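Local coordinates for archaeal Sm-like protein AF-Sm2 (Archaeoglobus fulgidus, PDB 1LJO) that probably binds RNA, as an archaeal member of the Sm family that assembles from identical subunits into a hexameric ring, at residues M13-K23 with L64-Q75. Sequence-based numbering, arbitrary orientation.
Sequences MVGKIIRVEMK and LRGNNVVLIQPQ
Arg-19 and Gln-73 form a hydrogen-bonded antiparallel pair where strand 69-74 adds to the outer side of strand 17-22, whose other neighbour is strand 28-36, as the first and last strands of the Sm fold do. Arg-19 N donates to Gln-73 O at 2.8 Å, and Gln-73 N returns a bond to Arg-19 O. Both side chains leave the sheet in the same direction and run side by side, the CD of Arg-19 coming 3.7 Å from Gln-73 OE1, with guanidinium and amide planes turned 81° apart; Gln-73 NE2 hydrogen-bonds Leu-59 O of a neighbouring subunit. With chi3 at -65° the arginine chain bends, and its NH2 reaches a weak hydrogen bond to Gly-52 O and a long, weak ion pair with Glu-53. An alanine here would probably strip Gly-52 O of its weak donor, leave Glu-53 without the distant positive charge and uncover the flank of the Gln-73 side chain.

Further along, a classic beta bulge sets two residues, Val-70 and Leu-71, against Glu-21 alone: Glu-21 O accepts a bond from Val-70 N at 2.7 Å and a weak one from Leu-71 N. On the buried face, Val-20 CG1 and Leu-64 CD1 meet tip to tip, and the SD of Met-13 rests on Ile-72 CG2. Met-22, bent at chi2 and chi3, brings its CE 3.6 Å from Arg-65 O and lays its SD against Val-69 CG2. Leu-42 of strand 42-44 backs Val-20 and Ile-72. One neighbouring subunit adds a strand alongside Leu-71 and Ile-72, and a different one pairs with Leu-64. Lys-23 NZ hydrogen-bonds OD1 of Asn-68 of a neighbouring subunit.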
ATOM      1  N   MET A  13       1.085  25.025   0.314  1.00 16.32           N
ATOM      2  CA  MET A  13       2.328  24.887   1.076  1.00 18.39           C
ATOM      3  C   MET A  13       3.574  25.008   0.197  1.00 16.18           C
ATOM      4  O   MET A  13       4.697  25.012   0.705  1.00 15.91           O
ATOM      5  CB  MET A  13       2.365  23.536   1.799  1.00 18.87           C
ATOM      6  CG  MET A  13       1.407  23.397   2.969  1.00 21.81           C
ATOM      7  SD  MET A  13       1.500  21.735   3.707  1.00 26.67           S
ATOM      8  CE  MET A  13      -0.103  21.096   3.289  1.00 28.82           C
ATOM      9  N   VAL A  14       3.380  25.098  -1.115  1.00 17.68           N
ATOM     10  CA  VAL A  14       4.512  25.210  -2.028  1.00 16.93           C
ATOM     11  C   VAL A  14       5.309  26.476  -1.738  1.00 17.33           C
ATOM     12  O   VAL A  14       4.741  27.547  -1.526  1.00 15.19           O
ATOM     13  CB  VAL A  14       4.053  25.230  -3.499  1.00 17.94           C
ATOM     14  CG1 VAL A  14       5.214  25.625  -4.401  1.00 18.77           C
ATOM     15  CG2 VAL A  14       3.528  23.858  -3.894  1.00 18.66           C
ATOM     16  N   GLY A  15       6.628  26.350  -1.732  1.00 15.79           N
ATOM     17  CA  GLY A  15       7.468  27.498  -1.450  1.00 16.38           C
ATOM     18  C   GLY A  15       7.728  27.658   0.038  1.00 16.56           C
ATOM     19  O   GLY A  15       8.528  28.489   0.449  1.00 17.25           O
ATOM     20  N   LYS A  16       7.058  26.853   0.851  1.00 16.77           N
ATOM     21  CA  LYS A  16       7.230  26.931   2.297  1.00 16.86           C
ATOM     22  C   LYS A  16       7.810  25.647   2.873  1.00 12.79           C
ATOM     23  O   LYS A  16       7.870  24.628   2.192  1.00 12.68           O
ATOM     24  CB  LYS A  16       5.889  27.250   2.964  1.00 21.71           C
ATOM     25  CG  LYS A  16       5.243  28.513   2.401  1.00 26.90           C
ATOM     26  CD  LYS A  16       4.052  28.980   3.220  1.00 32.02           C
ATOM     27  CE  LYS A  16       3.512  30.290   2.666  1.00 35.30           C
ATOM     28  NZ  LYS A  16       2.418  30.854   3.501  1.00 38.44           N
ATOM     29  N   ILE A  17       8.235  25.714   4.132  1.00 12.25           N
ATOM     30  CA  ILE A  17       8.823  24.579   4.837  1.00 12.39           C
ATOM     31  C   ILE A  17       7.745  23.668   5.414  1.00 11.21           C
ATOM     32  O   ILE A  17       6.830  24.131   6.095  1.00 11.91           O
ATOM     33  CB  ILE A  17       9.703  25.042   6.021  1.00 14.96           C
ATOM     34  CG1 ILE A  17      10.738  26.064   5.545  1.00 17.81           C
ATOM     35  CG2 ILE A  17      10.377  23.835   6.672  1.00 14.38           C
ATOM     36  CD1 ILE A  17      11.647  25.559   4.452  1.00 19.62           C
ATOM     37  N   ILE A  18       7.867  22.371   5.153  1.00  9.41           N
ATOM     38  CA  ILE A  18       6.899  21.408   5.659  1.00 11.75           C
ATOM     39  C   ILE A  18       7.610  20.238   6.323  1.00 13.26           C
ATOM     40  O   ILE A  18       8.801  20.018   6.097  1.00 12.21           O
ATOM     41  CB  ILE A  18       6.001  20.857   4.523  1.00 11.15           C
ATOM     42  CG1 ILE A  18       6.841  20.052   3.524  1.00 12.77           C
ATOM     43  CG2 ILE A  18       5.319  22.013   3.793  1.00 13.70           C
ATOM     44  CD1 ILE A  18       6.009  19.281   2.494  1.00  9.49           C
ATOM     45  N   ARG A  19       6.869  19.502   7.152  1.00 10.70           N
ATOM     46  CA  ARG A  19       7.389  18.331   7.841  1.00 12.91           C
ATOM     47  C   ARG A  19       6.544  17.171   7.337  1.00 11.65           C
ATOM     48  O   ARG A  19       5.316  17.261   7.319  1.00 11.52           O
ATOM     49  CB  ARG A  19       7.234  18.483   9.363  1.00 14.90           C
ATOM     50  CG  ARG A  19       7.659  17.259  10.172  1.00 22.71           C
ATOM     51  CD  ARG A  19       7.528  17.510  11.676  1.00 26.27           C
ATOM     52  NE  ARG A  19       8.450  18.542  12.138  1.00 30.98           N
ATOM     53  CZ  ARG A  19       9.723  18.326  12.462  1.00 33.47           C
ATOM     54  NH1 ARG A  19      10.234  17.105  12.385  1.00 35.05           N
ATOM     55  NH2 ARG A  19      10.490  19.335  12.852  1.00 32.94           N
ATOM     56  N   VAL A  20       7.202  16.090   6.930  1.00 12.81           N
ATOM     57  CA  VAL A  20       6.509  14.923   6.385  1.00 12.18           C
ATOM     58  C   VAL A  20       6.846  13.608   7.068  1.00 14.25           C
ATOM     59  O   VAL A  20       8.013  13.304   7.296  1.00 13.93           O
ATOM     60  CB  VAL A  20       6.846  14.732   4.889  1.00 12.11           C
ATOM     61  CG1 VAL A  20       6.030  13.573   4.311  1.00 11.83           C
ATOM     62  CG2 VAL A  20       6.588  16.017   4.131  1.00 11.98           C
ATOM     63  N   GLU A  21       5.817  12.828   7.384  1.00 10.98           N
ATOM     64  CA  GLU A  21       6.038  11.520   7.987  1.00 18.04           C
ATOM     65  C   GLU A  21       5.746  10.496   6.895  1.00 16.71           C
ATOM     66  O   GLU A  21       4.663  10.503   6.307  1.00 13.57           O
ATOM     67  CB  GLU A  21       5.106  11.299   9.179  1.00 21.82           C
ATOM     68  CG  GLU A  21       5.152   9.877   9.713  1.00 29.30           C
ATOM     69  CD  GLU A  21       4.391   9.717  11.011  1.00 33.96           C
ATOM     70  OE1 GLU A  21       3.220  10.149  11.073  1.00 36.33           O
ATOM     71  OE2 GLU A  21       4.965   9.154  11.968  1.00 38.97           O
ATOM     72  N   MET A  22       6.721   9.634   6.617  1.00 15.57           N
ATOM     73  CA  MET A  22       6.580   8.610   5.585  1.00 16.49           C
ATOM     74  C   MET A  22       6.350   7.246   6.208  1.00 18.10           C
ATOM     75  O   MET A  22       6.875   6.944   7.283  1.00 19.18           O
ATOM     76  CB  MET A  22       7.837   8.541   4.711  1.00 15.35           C
ATOM     77  CG  MET A  22       8.190   9.818   3.974  1.00 14.61           C
ATOM     78  SD  MET A  22       6.936  10.310   2.770  1.00 14.83           S
ATOM     79  CE  MET A  22       7.175   9.071   1.490  1.00 12.83           C
ATOM     80  N   LYS A  23       5.583   6.414   5.517  1.00 17.43           N
ATOM     81  CA  LYS A  23       5.279   5.076   6.001  1.00 24.78           C
ATOM     82  C   LYS A  23       6.539   4.219   6.132  1.00 30.60           C
ATOM     83  O   LYS A  23       6.717   3.515   7.128  1.00 36.89           O
ATOM     84  CB  LYS A  23       4.270   4.409   5.062  1.00 25.61           C
ATOM     85  CG  LYS A  23       3.774   3.058   5.525  1.00 29.18           C
ATOM     86  CD  LYS A  23       2.500   2.665   4.788  1.00 30.69           C
ATOM     87  CE  LYS A  23       2.699   2.654   3.279  1.00 31.48           C
ATOM     88  NZ  LYS A  23       1.427   2.402   2.549  1.00 29.40           N
ATOM     89  N   LEU A  64       9.548  12.449  -2.636  1.00 11.28           N
ATOM     90  CA  LEU A  64       8.811  11.509  -1.795  1.00 10.77           C
ATOM     91  C   LEU A  64       7.623  10.927  -2.564  1.00 13.62           C
ATOM     92  O   LEU A  64       6.868  11.661  -3.204  1.00 14.37           O
ATOM     93  CB  LEU A  64       8.327  12.214  -0.522  1.00 13.71           C
ATOM     94  CG  LEU A  64       9.429  12.903   0.305  1.00 15.56           C
ATOM     95  CD1 LEU A  64       8.827  13.561   1.548  1.00 14.13           C
ATOM     96  CD2 LEU A  64      10.479  11.884   0.702  1.00 15.63           C
ATOM     97  N   ARG A  65       7.469   9.606  -2.509  1.00 12.50           N
ATOM     98  CA  ARG A  65       6.377   8.934  -3.206  1.00 12.04           C
ATOM     99  C   ARG A  65       5.062   9.172  -2.467  1.00 12.71           C
ATOM    100  O   ARG A  65       4.936   8.847  -1.292  1.00  9.50           O
ATOM    101  CB  ARG A  65       6.657   7.435  -3.299  1.00 11.52           C
ATOM    102  CG  ARG A  65       5.646   6.655  -4.110  1.00 15.06           C
ATOM    103  CD  ARG A  65       5.707   7.048  -5.579  1.00 16.75           C
ATOM    104  NE  ARG A  65       4.811   6.235  -6.393  1.00 21.45           N
ATOM    105  CZ  ARG A  65       3.525   6.500  -6.592  1.00 24.46           C
ATOM    106  NH1 ARG A  65       2.971   7.569  -6.032  1.00 27.58           N
ATOM    107  NH2 ARG A  65       2.795   5.695  -7.354  1.00 24.35           N
ATOM    108  N   GLY A  66       4.086   9.731  -3.178  1.00  9.02           N
ATOM    109  CA  GLY A  66       2.794  10.038  -2.586  1.00  9.34           C
ATOM    110  C   GLY A  66       2.051   8.957  -1.817  1.00 11.68           C
ATOM    111  O   GLY A  66       1.525   9.224  -0.734  1.00 13.98           O
ATOM    112  N   ASN A  67       1.988   7.739  -2.337  1.00 12.26           N
ATOM    113  CA  ASN A  67       1.242   6.725  -1.605  1.00 17.65           C
ATOM    114  C   ASN A  67       1.941   6.270  -0.331  1.00 14.32           C
ATOM    115  O   ASN A  67       1.376   5.503   0.437  1.00 14.19           O
ATOM    116  CB  ASN A  67       0.911   5.518  -2.486  1.00 24.07           C
ATOM    117  CG  ASN A  67       2.132   4.796  -2.963  1.00 26.78           C
ATOM    118  OD1 ASN A  67       2.852   5.281  -3.833  1.00 32.41           O
ATOM    119  ND2 ASN A  67       2.382   3.622  -2.392  1.00 30.24           N
ATOM    120  N   ASN A  68       3.164   6.736  -0.103  1.00 12.47           N
ATOM    121  CA  ASN A  68       3.873   6.371   1.123  1.00 12.98           C
ATOM    122  C   ASN A  68       3.977   7.541   2.094  1.00 14.35           C
ATOM    123  O   ASN A  68       4.611   7.452   3.158  1.00 12.18           O
ATOM    124  CB  ASN A  68       5.242   5.775   0.797  1.00 12.57           C
ATOM    125  CG  ASN A  68       5.117   4.375   0.219  1.00 14.23           C
ATOM    126  OD1 ASN A  68       4.338   3.568   0.722  1.00 14.44           O
ATOM    127  ND2 ASN A  68       5.866   4.086  -0.832  1.00 12.25           N
ATOM    128  N   VAL A  69       3.328   8.639   1.725  1.00 11.13           N
ATOM    129  CA  VAL A  69       3.277   9.816   2.585  1.00 12.90           C
ATOM    130  C   VAL A  69       2.178   9.509   3.595  1.00 12.03           C
ATOM    131  O   VAL A  69       1.111   9.022   3.220  1.00 13.49           O
ATOM    132  CB  VAL A  69       2.858  11.088   1.809  1.00 12.99           C
ATOM    133  CG1 VAL A  69       2.518  12.205   2.790  1.00 10.85           C
ATOM    134  CG2 VAL A  69       3.988  11.536   0.887  1.00 13.91           C
ATOM    135  N   VAL A  70       2.437   9.767   4.870  1.00 10.26           N
ATOM    136  CA  VAL A  70       1.430   9.520   5.897  1.00  9.03           C
ATOM    137  C   VAL A  70       0.780  10.825   6.340  1.00 10.37           C
ATOM    138  O   VAL A  70      -0.446  10.972   6.307  1.00 13.74           O
ATOM    139  CB  VAL A  70       2.045   8.826   7.144  1.00 12.59           C
ATOM    140  CG1 VAL A  70       0.992   8.703   8.249  1.00 11.93           C
ATOM    141  CG2 VAL A  70       2.573   7.442   6.760  1.00 12.95           C
ATOM    142  N   LEU A  71       1.613  11.781   6.726  1.00 10.76           N
ATOM    143  CA  LEU A  71       1.131  13.061   7.219  1.00 14.37           C
ATOM    144  C   LEU A  71       2.024  14.212   6.761  1.00 13.59           C
ATOM    145  O   LEU A  71       3.245  14.071   6.703  1.00 14.87           O
ATOM    146  CB  LEU A  71       1.070  12.999   8.755  1.00 15.71           C
ATOM    147  CG  LEU A  71       0.641  14.201   9.605  1.00 19.18           C
ATOM    148  CD1 LEU A  71       0.364  13.731  11.039  1.00 18.54           C
ATOM    149  CD2 LEU A  71       1.729  15.261   9.601  1.00 19.07           C
ATOM    150  N   ILE A  72       1.405  15.342   6.431  1.00 11.85           N
ATOM    151  CA  ILE A  72       2.130  16.537   6.002  1.00 12.14           C
ATOM    152  C   ILE A  72       1.713  17.662   6.934  1.00 13.51           C
ATOM    153  O   ILE A  72       0.530  17.858   7.187  1.00 13.00           O
ATOM    154  CB  ILE A  72       1.772  16.954   4.557  1.00 15.00           C
ATOM    155  CG1 ILE A  72       2.110  15.824   3.585  1.00 13.31           C
ATOM    156  CG2 ILE A  72       2.539  18.232   4.180  1.00 15.75           C
ATOM    157  CD1 ILE A  72       1.742  16.138   2.131  1.00 16.07           C
ATOM    158  N   GLN A  73       2.689  18.399   7.448  1.00 15.97           N
ATOM    159  CA  GLN A  73       2.406  19.485   8.372  1.00 17.94           C
ATOM    160  C   GLN A  73       3.226  20.720   8.046  1.00 19.26           C
ATOM    161  O   GLN A  73       4.448  20.645   7.931  1.00 19.75           O
ATOM    162  CB  GLN A  73       2.718  19.033   9.807  1.00 20.01           C
ATOM    163  CG  GLN A  73       2.701  20.150  10.842  1.00 22.80           C
ATOM    164  CD  GLN A  73       3.221  19.700  12.198  1.00 24.83           C
ATOM    165  OE1 GLN A  73       4.308  19.131  12.301  1.00 25.58           O
ATOM    166  NE2 GLN A  73       2.448  19.962  13.246  1.00 24.85           N
ATOM    167  N   PRO A  74       2.564  21.874   7.877  1.00 21.71           N
ATOM    168  CA  PRO A  74       3.309  23.098   7.574  1.00 23.39           C
ATOM    169  C   PRO A  74       4.268  23.294   8.744  1.00 28.88           C
ATOM    170  O   PRO A  74       3.913  22.998   9.886  1.00 28.01           O
ATOM    171  CB  PRO A  74       2.220  24.168   7.545  1.00 25.69           C
ATOM    172  CG  PRO A  74       0.999  23.401   7.108  1.00 25.64           C
ATOM    173  CD  PRO A  74       1.113  22.137   7.920  1.00 23.40           C
ATOM    174  N   GLN A  75       5.477  23.766   8.476  1.00 32.73           N
ATOM    175  CA  GLN A  75       6.429  23.966   9.559  1.00 39.17           C
ATOM    176  C   GLN A  75       6.401  25.415  10.024  1.00 42.29           C
ATOM    177  O   GLN A  75       5.872  26.260   9.270  1.00 44.20           O
ATOM    178  CB  GLN A  75       7.838  23.586   9.103  1.00 41.26           C
ATOM    179  CG  GLN A  75       8.862  23.539  10.226  1.00 46.85           C
ATOM    180  CD  GLN A  75       8.483  22.558  11.321  1.00 49.37           C
ATOM    181  OE1 GLN A  75       7.474  22.732  12.008  1.00 50.93           O
ATOM    182  NE2 GLN A  75       9.290  21.517  11.486  1.00 50.14           N
TER